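Local atomic coordinates of lipopolysaccharide biosynthesis protein wbpB (Thermus thermophilus, PDB entry 3O9Z), a protein that probably acts as an NAD-dependent sugar dehydrogenase in the biosynthesis of 2,3-diacetamido-2,3-dideoxy-D-mannuronic acid and binds 2-oxoglutarate beside the cofactor. Residues Thr182-His187 and Trp225-Asp230; Lys21-Lys24 and Val29-Ala32; Leu132-Ser137 and Glu277-Asp282; Val73-Ile78 and Lys272-Glu277. One frame throughout, in Å; residues are numbered along the deposited sequence.

Contact 1 (Thr182-His187 and Trp225-Asp230); sequences TNIGIH and WFLSID. With AKG (2-oxoglutaric acid), chain F; NAD (nicotinamide-adenine-dinucleotide), chain E.
Ile184 and Gly185 pack on Leu227 in a buried, largely apolar contact of the C-terminal alpha/beta domain, where the turn joining helices 180-183 and 186-196 lies against strand 221-228 of the mixed sheet. The side chains of Ile184 and Leu227 cross at about a right angle, Ile184 CG2 standing 3.7 Å from Leu227 CD1. The other methyl of the leucine packs closely on the glycine backbone, Leu227 CD2 lying 3.9 Å from Gly185 N. Ile229, just past the strand, adds its CG2 at 4.1 Å from Ile184 CG1. Ile184 also borders the ligand: with CG1 beside the backbone N (chi1 -55°), Ile184 CD1 lies 3.7 Å from O1 of 2-oxoglutarate. Three residues on, His187 NE2 donates to the keto oxygen O5 of 2-oxoglutarate at 2.8 Å, a somewhat bent bond (145°) with the oxygen near the ring plane. An alanine at His187 would take away this donor and is likely to leave the keto group less firmly oriented beside the nicotinamide. Tyr158, Thr160, Arg162, Lys103 and Arg247 also hydrogen-bond to 2-oxoglutarate. No hydrogen bond joins the two segments, so packing alone holds them together, while His187 provides a polar grip on the ligand.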
loop_
_atom_site.group_PDB
_atom_site.type_symbol
_atom_site.label_atom_id
_atom_site.label_comp_id
_atom_site.label_asym_id
_atom_site.label_seq_id
_atom_site.Cartn_x
_atom_site.Cartn_y
_atom_site.Cartn_z
ATOM N N THR A 182 15.815 18.497 7.869
ATOM C CA THR A 182 15.366 18.806 6.517
ATOM C C THR A 182 13.848 18.999 6.497
ATOM O O THR A 182 13.336 20.023 6.057
ATOM C CB THR A 182 15.724 17.676 5.567
ATOM O OG1 THR A 182 17.153 17.592 5.426
ATOM C CG2 THR A 182 15.146 17.920 4.167
ATOM N N ASN A 183 13.132 17.971 6.944
ATOM C CA ASN A 183 11.688 17.969 6.783
ATOM C C ASN A 183 11.038 19.136 7.478
ATOM O O ASN A 183 10.165 19.731 6.881
ATOM C CB ASN A 183 11.088 16.661 7.290
ATOM C CG ASN A 183 9.636 16.537 6.925
ATOM O OD1 ASN A 183 9.280 16.713 5.761
ATOM N ND2 ASN A 183 8.766 16.324 7.924
ATOM N N ILE A 184 11.453 19.447 8.708
ATOM C CA ILE A 184 10.884 20.603 9.373
ATOM C C ILE A 184 11.874 21.763 9.272
ATOM O O ILE A 184 11.483 22.862 8.951
ATOM C CB ILE A 184 10.587 20.274 10.833
ATOM C CG1 ILE A 184 9.680 19.042 10.938
ATOM C CG2 ILE A 184 9.917 21.490 11.496
ATOM C CD1 ILE A 184 8.281 19.167 10.329
ATOM N N GLY A 185 13.142 21.501 9.520
ATOM C CA GLY A 185 14.141 22.588 9.602
ATOM C C GLY A 185 14.380 23.366 8.338
ATOM O O GLY A 185 14.800 24.532 8.429
ATOM N N ILE A 186 14.025 22.818 7.173
ATOM C CA ILE A 186 14.344 23.566 5.948
ATOM C C ILE A 186 13.729 24.952 5.956
ATOM O O ILE A 186 14.286 25.900 5.379
ATOM C CB ILE A 186 13.916 22.771 4.707
ATOM C CG1 ILE A 186 14.550 23.401 3.448
ATOM C CG2 ILE A 186 12.381 22.656 4.554
ATOM C CD1 ILE A 186 15.993 23.018 3.322
ATOM N N HIS A 187 12.562 25.126 6.579
ATOM C CA HIS A 187 11.926 26.423 6.659
ATOM C C HIS A 187 12.885 27.439 7.250
ATOM O O HIS A 187 13.015 28.534 6.696
ATOM C CB HIS A 187 10.672 26.348 7.537
ATOM C CG HIS A 187 9.460 25.802 6.850
ATOM N ND1 HIS A 187 8.809 26.466 5.831
ATOM C CD2 HIS A 187 8.757 24.668 7.083
ATOM C CE1 HIS A 187 7.752 25.761 5.462
ATOM N NE2 HIS A 187 7.714 24.655 6.185
ATOM N N TRP A 225 20.660 27.727 17.000
ATOM C CA TRP A 225 19.340 27.242 16.595
ATOM C C TRP A 225 18.903 26.015 17.370
ATOM O O TRP A 225 19.717 25.216 17.806
ATOM C CB TRP A 225 19.267 27.034 15.074
ATOM C CG TRP A 225 20.291 26.061 14.510
ATOM C CD1 TRP A 225 21.533 26.371 13.983
ATOM C CD2 TRP A 225 20.156 24.651 14.406
ATOM N NE1 TRP A 225 22.165 25.223 13.547
ATOM C CE2 TRP A 225 21.327 24.161 13.784
ATOM C CE3 TRP A 225 19.116 23.755 14.705
ATOM C CZ2 TRP A 225 21.544 22.813 13.510
ATOM C CZ3 TRP A 225 19.351 22.409 14.426
ATOM C CH2 TRP A 225 20.543 21.946 13.849
ATOM N N PHE A 226 17.586 25.889 17.539
ATOM C CA PHE A 226 16.971 24.770 18.213
ATOM C C PHE A 226 15.693 24.442 17.477
ATOM O O PHE A 226 14.894 25.354 17.212
ATOM C CB PHE A 226 16.681 25.148 19.670
ATOM C CG PHE A 226 16.038 24.045 20.462
ATOM C CD1 PHE A 226 16.825 23.226 21.255
ATOM C CD2 PHE A 226 14.661 23.843 20.406
ATOM C CE1 PHE A 226 16.253 22.209 21.997
ATOM C CE2 PHE A 226 14.071 22.810 21.150
ATOM C CZ PHE A 226 14.887 21.965 21.919
ATOM N N LEU A 227 15.549 23.163 17.147
ATOM C CA LEU A 227 14.389 22.644 16.410
ATOM C C LEU A 227 13.784 21.469 17.203
ATOM O O LEU A 227 14.512 20.535 17.565
ATOM C CB LEU A 227 14.928 22.153 15.052
ATOM C CG LEU A 227 13.930 21.290 14.280
ATOM C CD1 LEU A 227 12.656 22.037 13.892
ATOM C CD2 LEU A 227 14.703 20.758 13.043
ATOM N N SER A 228 12.468 21.478 17.422
ATOM C CA SER A 228 11.862 20.297 18.005
ATOM C C SER A 228 10.424 20.135 17.539
ATOM O O SER A 228 9.729 21.117 17.205
ATOM C CB SER A 228 11.863 20.368 19.530
ATOM O OG SER A 228 11.360 19.159 20.128
ATOM N N ILE A 229 10.025 18.872 17.497
ATOM C CA ILE A 229 8.624 18.498 17.297
ATOM C C ILE A 229 7.973 18.024 18.586
ATOM O O ILE A 229 6.852 17.488 18.553
ATOM C CB ILE A 229 8.424 17.485 16.137
ATOM C CG1 ILE A 229 9.337 16.294 16.390
ATOM C CG2 ILE A 229 8.727 18.182 14.790
ATOM C CD1 ILE A 229 9.079 15.048 15.482
ATOM N N ASP A 230 8.693 18.183 19.696
ATOM C CA ASP A 230 8.108 17.927 21.040
ATOM C C ASP A 230 7.584 19.257 21.596
ATOM O O ASP A 230 8.382 20.151 21.897
ATOM C CB ASP A 230 9.203 17.344 21.923
ATOM C CG ASP A 230 8.739 17.018 23.318
ATOM O OD1 ASP A 230 7.628 17.452 23.676
ATOM O OD2 ASP A 230 9.533 16.373 24.044
HETATM C C1 AKG F . 5.766 20.248 7.659
HETATM O O1 AKG F . 5.092 19.719 8.582
HETATM O O2 AKG F . 6.257 19.576 6.746
HETATM C C2 AKG F . 5.917 21.682 7.531
HETATM O O5 AKG F . 6.581 22.125 6.596
HETATM C C3 AKG F . 5.300 22.611 8.542
HETATM C C4 AKG F . 6.364 22.929 9.592
HETATM C C5 AKG F . 5.835 23.715 10.775
HETATM O O3 AKG F . 4.775 23.356 11.322
HETATM O O4 AKG F . 6.460 24.701 11.173
HETATM P PA NAD E . 1.118 13.396 3.802
HETATM O O1A NAD E . -0.097 13.886 4.497
HETATM O O2A NAD E . 1.852 12.118 4.236
HETATM O O5B NAD E . 0.597 13.273 2.315
HETATM C C5B NAD E . 1.524 12.739 1.411
HETATM C C4B NAD E . 0.750 12.268 0.156
HETATM O O4B NAD E . 1.667 11.878 -0.900
HETATM C C3B NAD E . -0.035 10.976 0.517
HETATM O O3B NAD E . -1.440 11.115 0.223
HETATM C C2B NAD E . 0.657 9.862 -0.288
HETATM O O2B NAD E . -0.207 8.794 -0.704
HETATM C C1B NAD E . 1.087 10.720 -1.515
HETATM N N9A NAD E . 2.136 10.017 -2.298
HETATM C C8A NAD E . 3.019 9.017 -2.024
HETATM N N7A NAD E . 3.728 8.702 -3.105
HETATM C C5A NAD E . 3.242 9.450 -4.148
HETATM C C6A NAD E . 3.548 9.563 -5.557
HETATM N N6A NAD E . 4.493 8.750 -6.123
HETATM N N1A NAD E . 2.815 10.481 -6.176
HETATM C C2A NAD E . 1.877 11.297 -5.713
HETATM N N3A NAD E . 1.552 11.189 -4.398
HETATM C C4A NAD E . 2.248 10.315 -3.662
HETATM O O3 NAD E . 2.207 14.567 3.797
HETATM P PN NAD E . 2.068 16.123 3.743
HETATM O O1N NAD E . 2.203 16.675 5.162
HETATM O O2N NAD E . 0.873 16.513 2.920
HETATM O O5D NAD E . 3.450 16.579 3.082
HETATM C C5D NAD E . 3.415 16.596 1.677
HETATM C C4D NAD E . 4.584 17.497 1.238
HETATM O O4D NAD E . 4.206 18.832 1.639
HETATM C C3D NAD E . 5.952 17.187 1.864
HETATM O O3D NAD E . 6.948 17.591 0.871
HETATM C C2D NAD E . 5.998 18.211 3.010
HETATM O O2D NAD E . 7.324 18.601 3.334
HETATM C C1D NAD E . 5.181 19.415 2.523
HETATM N N1N NAD E . 4.573 20.179 3.610
HETATM C C2N NAD E . 4.702 21.489 3.630
HETATM C C3N NAD E . 4.160 22.317 4.592
HETATM C C7N NAD E . 4.477 23.752 4.484
HETATM O O7N NAD E . 4.800 24.278 3.398
HETATM N N7N NAD E . 4.257 24.442 5.597
HETATM C C4N NAD E . 3.398 21.709 5.599
HETATM C C5N NAD E . 3.205 20.330 5.501
HETATM C C6N NAD E . 3.779 19.557 4.495
#

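Contact 2 (Lys21-Lys24 and Val29-Ala32); sequences KAIK and VLVA
Ile23, on the inner side of helix 16-25, rests on the start of strand 29-34, where it meets both Val29 and Leu30. Its two branches do different jobs. Ile23 CG2 is anti to the backbone N, and from there it comes down on the strand's backbone, 4.1 Å from Val29 N and equally far from Leu30 N. CG1 takes the position beside the backbone N (chi1 -69°), and an extended second torsion (chi2 167°) carries Ile23 CD1 onward to 4.3 Å from Leu30 CD1. That last meeting is between methyl groups and is loose.

The side chain of Leu30 also packs on Phe47, Ala50 and Leu8. The side chain of Val29 starts away from the helix, leaving the valine's main chain as the surface on which Ile23 lies. Since no hydrogen bond crosses between the two segments, van der Waals packing alone joins them here. Phe6 of the neighbouring strand and Tyr270 of helix 266-274 also touch Ile23, which puts it between the sheet and that second helix. Lys24 makes a cation-pi contact with Phe47, the same ring that Ile23 and Leu30 touch. Strand 5-9, helix 16-25 and strand 29-34 form the first beta-alpha-beta crossover of the NAD-binding Rossmann fold, and Ile23 packs that helix against the sheet at the crossover's returning strand.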
loop_
_atom_site.group_PDB
_atom_site.type_symbol
_atom_site.label_atom_id
_atom_site.label_comp_id
_atom_site.label_asym_id
_atom_site.label_seq_id
_atom_site.Cartn_x
_atom_site.Cartn_y
_atom_site.Cartn_z
ATOM N N LYS A 21 -6.818 25.097 -2.832
ATOM C CA LYS A 21 -7.276 26.461 -2.591
ATOM C C LYS A 21 -6.420 27.462 -3.397
ATOM O O LYS A 21 -6.968 28.400 -4.009
ATOM C CB LYS A 21 -7.313 26.744 -1.087
ATOM C CG LYS A 21 -7.686 28.166 -0.699
ATOM C CD LYS A 21 -7.147 28.454 0.689
ATOM C CE LYS A 21 -8.286 28.695 1.644
ATOM N NZ LYS A 21 -8.408 30.165 1.839
ATOM N N ALA A 22 -5.099 27.280 -3.453
ATOM C CA ALA A 22 -4.240 28.227 -4.183
ATOM C C ALA A 22 -4.530 28.205 -5.685
ATOM O O ALA A 22 -4.564 29.249 -6.349
ATOM C CB ALA A 22 -2.743 27.897 -3.960
ATOM N N ILE A 23 -4.640 27.017 -6.262
ATOM C CA ILE A 23 -4.927 26.906 -7.688
ATOM C C ILE A 23 -6.241 27.598 -8.004
ATOM O O ILE A 23 -6.326 28.322 -8.997
ATOM C CB ILE A 23 -4.992 25.421 -8.113
ATOM C CG1 ILE A 23 -3.597 24.811 -8.036
ATOM C CG2 ILE A 23 -5.555 25.263 -9.550
ATOM C CD1 ILE A 23 -3.565 23.284 -8.137
ATOM N N LYS A 24 -7.257 27.344 -7.189
ATOM C CA LYS A 24 -8.536 28.050 -7.281
ATOM C C LYS A 24 -8.307 29.569 -7.296
ATOM O O LYS A 24 -8.647 30.260 -8.273
ATOM C CB LYS A 24 -9.412 27.640 -6.095
ATOM C CG LYS A 24 -10.635 28.491 -5.846
ATOM C CD LYS A 24 -11.840 27.740 -6.358
ATOM C CE LYS A 24 -11.549 27.133 -7.722
ATOM N NZ LYS A 24 -12.169 25.786 -7.818
ATOM N N VAL A 29 -6.659 25.894 -13.409
ATOM C CA VAL A 29 -7.530 24.720 -13.411
ATOM C C VAL A 29 -6.685 23.503 -13.081
ATOM O O VAL A 29 -5.604 23.315 -13.635
ATOM C CB VAL A 29 -8.246 24.587 -14.782
ATOM C CG1 VAL A 29 -7.238 24.460 -15.889
ATOM C CG2 VAL A 29 -9.195 23.372 -14.738
ATOM N N LEU A 30 -7.251 22.634 -12.224
ATOM C CA LEU A 30 -6.635 21.364 -11.928
ATOM C C LEU A 30 -7.095 20.402 -13.018
ATOM O O LEU A 30 -8.280 20.025 -13.045
ATOM C CB LEU A 30 -7.066 20.900 -10.534
ATOM C CG LEU A 30 -6.441 19.557 -10.160
ATOM C CD1 LEU A 30 -4.896 19.670 -10.087
ATOM C CD2 LEU A 30 -7.031 18.989 -8.845
ATOM N N VAL A 31 -6.174 20.005 -13.875
ATOM C CA VAL A 31 -6.496 19.112 -14.979
ATOM C C VAL A 31 -6.477 17.642 -14.519
ATOM O O VAL A 31 -7.310 16.850 -14.959
ATOM C CB VAL A 31 -5.504 19.322 -16.143
ATOM C CG1 VAL A 31 -5.758 18.377 -17.304
ATOM C CG2 VAL A 31 -5.615 20.786 -16.620
ATOM N N ALA A 32 -5.524 17.267 -13.664
ATOM C CA ALA A 32 -5.320 15.868 -13.331
ATOM C C ALA A 32 -4.521 15.846 -12.042
ATOM O O ALA A 32 -3.748 16.769 -11.737
ATOM C CB ALA A 32 -4.581 15.121 -14.402
#

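Contact 3 (Leu132-Ser137 and Glu277-Asp282); sequences LRVHPS and EGFGLD
Phe279 packs on Arg133 and Val134 where the short, weakly bonded edge strand at about 279-280, antiparallel to its neighbour 126-128, closes the Rossmann-type sheet beside the 3-10 turn that follows that neighbour. Segment 277-282 comes in through Glu277 and Gly278, and Phe279 then points its ring at the turn. With CG beside the backbone N (chi1 -46°), one face of the ring lies against the arginine's aliphatic chain, the two side chains running past each other in opposite directions. Phe279 CZ touches Arg133 CB at 3.6 Å, while Val134 CG1 sits at the ring edge, 4.0 Å from Phe279 CZ. An alanine in place of Phe279 would probably leave the methylenes of Arg133 and the Val134 methyl without their shared packing surface. After Phe279, Gly280 takes the N-cap position of helix 281-294, which Leu281 and Asp282 begin. The arginine's charged end goes on to Asp190 of helix 186-196, where NE makes a salt bridge, and so the residue links this edge of the sheet with the C-terminal domain. Its guanidinium plane is tilted 51° to the ring; the actual CH-pi contact comes from Arg133 CD, over one face at 4.0 Å from the Phe279 centroid, 21° off the ring normal.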
loop_
_atom_site.group_PDB
_atom_site.type_symbol
_atom_site.label_atom_id
_atom_site.label_comp_id
_atom_site.label_asym_id
_atom_site.label_seq_id
_atom_site.Cartn_x
_atom_site.Cartn_y
_atom_site.Cartn_z
ATOM N N LEU A 132 7.744 31.176 4.297
ATOM C CA LEU A 132 8.316 32.208 5.170
ATOM C C LEU A 132 8.823 33.420 4.387
ATOM O O LEU A 132 8.854 34.546 4.913
ATOM C CB LEU A 132 9.408 31.623 6.069
ATOM C CG LEU A 132 8.941 30.615 7.117
ATOM C CD1 LEU A 132 10.120 30.265 8.032
ATOM C CD2 LEU A 132 7.804 31.199 7.894
ATOM N N ARG A 133 9.204 33.212 3.127
ATOM C CA ARG A 133 9.696 34.346 2.326
ATOM C C ARG A 133 8.592 35.314 1.910
ATOM O O ARG A 133 8.885 36.397 1.382
ATOM C CB ARG A 133 10.465 33.873 1.094
ATOM C CG ARG A 133 11.687 33.057 1.425
ATOM C CD ARG A 133 12.503 32.824 0.174
ATOM N NE ARG A 133 13.682 32.005 0.380
ATOM C CZ ARG A 133 14.784 32.131 -0.342
ATOM N NH1 ARG A 133 14.857 33.063 -1.292
ATOM N NH2 ARG A 133 15.811 31.321 -0.139
ATOM N N VAL A 134 7.331 34.943 2.125
ATOM C CA VAL A 134 6.234 35.885 1.926
ATOM C C VAL A 134 5.524 36.256 3.228
ATOM O O VAL A 134 4.484 36.923 3.245
ATOM C CB VAL A 134 5.243 35.378 0.824
ATOM C CG1 VAL A 134 6.022 35.136 -0.463
ATOM C CG2 VAL A 134 4.535 34.079 1.274
ATOM N N HIS A 135 6.067 35.808 4.358
ATOM C CA HIS A 135 5.462 36.186 5.625
ATOM C C HIS A 135 5.682 37.659 5.915
ATOM O O HIS A 135 6.819 38.100 5.928
ATOM C CB HIS A 135 6.086 35.349 6.745
ATOM C CG HIS A 135 5.334 35.429 8.039
ATOM N ND1 HIS A 135 5.191 36.599 8.751
ATOM C CD2 HIS A 135 4.649 34.487 8.731
ATOM C CE1 HIS A 135 4.483 36.367 9.845
ATOM N NE2 HIS A 135 4.139 35.094 9.853
ATOM N N PRO A 136 4.611 38.445 6.099
ATOM C CA PRO A 136 4.795 39.887 6.231
ATOM C C PRO A 136 5.743 40.326 7.349
ATOM O O PRO A 136 6.444 41.325 7.176
ATOM C CB PRO A 136 3.373 40.400 6.510
ATOM C CG PRO A 136 2.506 39.390 5.837
ATOM C CD PRO A 136 3.183 38.068 6.087
ATOM N N SER A 137 5.793 39.598 8.468
ATOM C CA SER A 137 6.671 40.005 9.566
ATOM C C SER A 137 8.132 39.778 9.205
ATOM O O SER A 137 9.034 40.486 9.662
ATOM C CB SER A 137 6.364 39.183 10.820
ATOM O OG SER A 137 5.130 39.584 11.381
ATOM N N GLU A 277 8.199 35.576 -10.060
ATOM C CA GLU A 277 8.931 35.997 -8.870
ATOM C C GLU A 277 9.111 34.823 -7.928
ATOM O O GLU A 277 9.265 35.025 -6.722
ATOM C CB GLU A 277 8.140 37.060 -8.126
ATOM C CG GLU A 277 8.028 38.397 -8.861
ATOM C CD GLU A 277 7.104 39.367 -8.153
ATOM O OE1 GLU A 277 6.909 39.258 -6.919
ATOM O OE2 GLU A 277 6.535 40.247 -8.830
ATOM N N GLY A 278 9.094 33.618 -8.493
ATOM C CA GLY A 278 9.093 32.397 -7.694
ATOM C C GLY A 278 10.463 32.094 -7.129
ATOM O O GLY A 278 11.463 32.738 -7.465
ATOM N N PHE A 279 10.502 31.122 -6.231
ATOM C CA PHE A 279 11.748 30.702 -5.622
ATOM C C PHE A 279 12.312 29.505 -6.348
ATOM O O PHE A 279 11.759 28.397 -6.242
ATOM C CB PHE A 279 11.516 30.419 -4.127
ATOM C CG PHE A 279 10.723 31.501 -3.470
ATOM C CD1 PHE A 279 11.228 32.806 -3.414
ATOM C CD2 PHE A 279 9.480 31.250 -2.931
ATOM C CE1 PHE A 279 10.491 33.835 -2.866
ATOM C CE2 PHE A 279 8.723 32.283 -2.394
ATOM C CZ PHE A 279 9.248 33.600 -2.336
ATOM N N GLY A 280 13.373 29.712 -7.117
ATOM C CA GLY A 280 13.934 28.690 -7.963
ATOM C C GLY A 280 15.098 27.932 -7.370
ATOM O O GLY A 280 15.325 28.027 -6.132
ATOM N N LEU A 281 15.817 27.164 -8.180
ATOM C CA LEU A 281 16.921 26.357 -7.745
ATOM C C LEU A 281 17.955 27.226 -7.038
ATOM O O LEU A 281 18.520 26.814 -6.034
ATOM C CB LEU A 281 17.566 25.615 -8.932
ATOM C CG LEU A 281 16.569 24.690 -9.639
ATOM C CD1 LEU A 281 17.125 24.147 -10.981
ATOM C CD2 LEU A 281 16.326 23.504 -8.742
ATOM N N ASP A 282 18.269 28.364 -7.642
ATOM C CA ASP A 282 19.313 29.212 -7.062
ATOM C C ASP A 282 18.922 29.709 -5.664
ATOM O O ASP A 282 19.813 29.844 -4.816
ATOM C CB ASP A 282 19.595 30.422 -7.955
ATOM C CG ASP A 282 20.272 30.039 -9.262
ATOM O OD1 ASP A 282 20.764 28.902 -9.417
ATOM O OD2 ASP A 282 20.336 30.941 -10.121
#

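Contact 4 (Val73-Ile78 and Lys272-Glu277); sequences VDYLSI and KTLAGE
Tyr75 reaches out from the first residue of strand 75-78 and lays its ring against two neighbouring side chains, Thr273 and Leu274, in the last turn of helix 266-274. Leu274 CD2 lies by one edge, 3.8 Å from Tyr75 CE2, as the two side chains slide past each other in opposite directions. Thr273 CG2 is by the other edge near the end of the ring, 3.8 Å from Tyr75 OH and 4.0 Å from Tyr75 CE1. Both methyls come at the ring obliquely and from the same side of its plane.

The threonine's torsion decides which branch does the touching. At chi1 -58°, CG2 is anti to the backbone N and faces the tyrosine, whereas OG1 lies beside that N and is hydrogen-bonded to the carbonyl of Val269 one helical turn back. Two residues on from Tyr75, Ser77 OG is hydrogen-bonded to Tyr270 OH, a polar link between the same strand and helix.

Directly after these contacts the helix ends in a Schellman motif at Gly276, whose positive phi (86°) would press a side chain against the preceding carbonyl. Glu277 N reaches back to Lys272 O at 2.7 Å, and the side chains of the same two residues form a salt bridge, Lys272 NZ to Glu277 OE1 at 2.9 Å, through the carboxylate's anti lone pair. Strand 75-78 is a central parallel strand of the Rossmann sheet, and the end of the helix packs on its start. Tyr75 OH has a weak hydrogen bond to Asn98; toward the helix, however, the tyrosine offers mainly hydrocarbon, and the contact depends on shape and dispersion.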
loop_
_atom_site.group_PDB
_atom_site.type_symbol
_atom_site.label_atom_id
_atom_site.label_comp_id
_atom_site.label_asym_id
_atom_site.label_seq_id
_atom_site.Cartn_x
_atom_site.Cartn_y
_atom_site.Cartn_z
ATOM N N VAL A 73 -0.255 20.416 -19.634
ATOM C CA VAL A 73 -0.242 21.242 -18.445
ATOM C C VAL A 73 0.951 22.239 -18.492
ATOM O O VAL A 73 2.033 21.925 -19.012
ATOM C CB VAL A 73 -0.281 20.440 -17.084
ATOM C CG1 VAL A 73 -1.638 19.725 -17.000
ATOM C CG2 VAL A 73 0.888 19.465 -16.969
ATOM N N ASP A 74 0.689 23.350 -17.836
ATOM C CA ASP A 74 1.726 24.392 -17.624
ATOM C C ASP A 74 2.632 24.093 -16.425
ATOM O O ASP A 74 3.847 24.350 -16.478
ATOM C CB ASP A 74 1.010 25.717 -17.406
ATOM C CG ASP A 74 0.222 26.139 -18.634
ATOM O OD1 ASP A 74 0.796 26.114 -19.746
ATOM O OD2 ASP A 74 -0.964 26.496 -18.458
ATOM N N TYR A 75 2.065 23.481 -15.378
ATOM C CA TYR A 75 2.745 23.311 -14.101
ATOM C C TYR A 75 2.357 21.946 -13.498
ATOM O O TYR A 75 1.171 21.539 -13.529
ATOM C CB TYR A 75 2.277 24.366 -13.107
ATOM C CG TYR A 75 3.186 25.575 -13.102
ATOM C CD1 TYR A 75 4.273 25.634 -12.246
ATOM C CD2 TYR A 75 3.005 26.585 -14.022
ATOM C CE1 TYR A 75 5.132 26.721 -12.241
ATOM C CE2 TYR A 75 3.862 27.665 -14.045
ATOM C CZ TYR A 75 4.912 27.721 -13.164
ATOM O OH TYR A 75 5.780 28.793 -13.183
ATOM N N LEU A 76 3.368 21.276 -12.980
ATOM C CA LEU A 76 3.122 20.166 -12.044
ATOM C C LEU A 76 3.332 20.732 -10.640
ATOM O O LEU A 76 4.483 21.054 -10.307
ATOM C CB LEU A 76 4.044 19.002 -12.360
ATOM C CG LEU A 76 3.732 17.769 -11.499
ATOM C CD1 LEU A 76 2.302 17.240 -11.806
ATOM C CD2 LEU A 76 4.757 16.749 -11.781
ATOM N N SER A 77 2.285 20.802 -9.810
ATOM C CA SER A 77 2.443 21.058 -8.376
ATOM C C SER A 77 2.707 19.751 -7.640
ATOM O O SER A 77 2.057 18.735 -7.887
ATOM C CB SER A 77 1.206 21.707 -7.788
ATOM O OG SER A 77 0.933 23.009 -8.300
ATOM N N ILE A 78 3.636 19.787 -6.695
ATOM C CA ILE A 78 4.168 18.543 -6.144
ATOM C C ILE A 78 4.048 18.604 -4.618
ATOM O O ILE A 78 4.735 19.365 -3.942
ATOM C CB ILE A 78 5.648 18.290 -6.574
ATOM C CG1 ILE A 78 5.663 18.030 -8.090
ATOM C CG2 ILE A 78 6.328 17.175 -5.829
ATOM C CD1 ILE A 78 7.091 18.135 -8.717
ATOM N N LYS A 272 3.212 34.595 -6.707
ATOM C CA LYS A 272 4.561 35.041 -7.043
ATOM C C LYS A 272 5.183 34.173 -8.108
ATOM O O LYS A 272 5.875 34.659 -8.986
ATOM C CB LYS A 272 5.442 35.005 -5.784
ATOM C CG LYS A 272 5.022 36.055 -4.754
ATOM C CD LYS A 272 6.102 36.293 -3.702
ATOM C CE LYS A 272 7.480 36.556 -4.306
ATOM N NZ LYS A 272 7.759 38.018 -4.495
ATOM N N THR A 273 4.910 32.874 -8.057
ATOM C CA THR A 273 5.534 31.945 -8.975
ATOM C C THR A 273 5.032 32.299 -10.374
ATOM O O THR A 273 5.792 32.341 -11.332
ATOM C CB THR A 273 5.194 30.493 -8.566
ATOM O OG1 THR A 273 5.665 30.311 -7.206
ATOM C CG2 THR A 273 5.897 29.499 -9.475
ATOM N N LEU A 274 3.731 32.527 -10.483
ATOM C CA LEU A 274 3.133 32.673 -11.807
ATOM C C LEU A 274 3.512 34.045 -12.341
ATOM O O LEU A 274 3.469 34.281 -13.543
ATOM C CB LEU A 274 1.618 32.579 -11.718
ATOM C CG LEU A 274 1.057 31.194 -11.363
ATOM C CD1 LEU A 274 -0.435 31.294 -11.515
ATOM C CD2 LEU A 274 1.623 30.076 -12.219
ATOM N N ALA A 275 3.875 34.935 -11.426
ATOM C CA ALA A 275 4.293 36.276 -11.830
ATOM C C ALA A 275 5.776 36.382 -12.121
ATOM O O ALA A 275 6.250 37.453 -12.488
ATOM C CB ALA A 275 3.871 37.299 -10.805
ATOM N N GLY A 276 6.491 35.267 -12.089
ATOM C CA GLY A 276 7.909 35.253 -12.447
ATOM C C GLY A 276 8.775 35.614 -11.254
ATOM O O GLY A 276 9.959 35.884 -11.403
ATOM N N GLU A 277 8.199 35.576 -10.060
ATOM C CA GLU A 277 8.931 35.997 -8.870
ATOM C C GLU A 277 9.111 34.823 -7.928
ATOM O O GLU A 277 9.265 35.025 -6.722
ATOM C CB GLU A 277 8.140 37.060 -8.126
ATOM C CG GLU A 277 8.028 38.397 -8.861
ATOM C CD GLU A 277 7.104 39.367 -8.153
ATOM O OE1 GLU A 277 6.909 39.258 -6.919
ATOM O OE2 GLU A 277 6.535 40.247 -8.830
#

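How the contacts relate
Contacts 2, 3 and 4 all reach the Rossmann-type sheet, whereas contact 1 belongs to the second sheet, on the opposite side of the chain's centre from contact 2 and about 30 Å from it, centre to centre. Contact 2 closes before the others open; contacts 3 and 4 interlock along the chain, and contact 1 falls within the span of both. Contacts 2 and 4, with centres about 11 Å apart, touch through Val31 and Val73. Contacts 3 and 4 share Glu277 and touch through Lys272 and Val134. Contact 3 also touches contact 1, Leu132 CD1 lying 3.6 Å from His187 O. The late segment 272-282 thus ties back to the cofactor-binding domain, and contact 3 bridges toward the 2-oxoglutarate pocket.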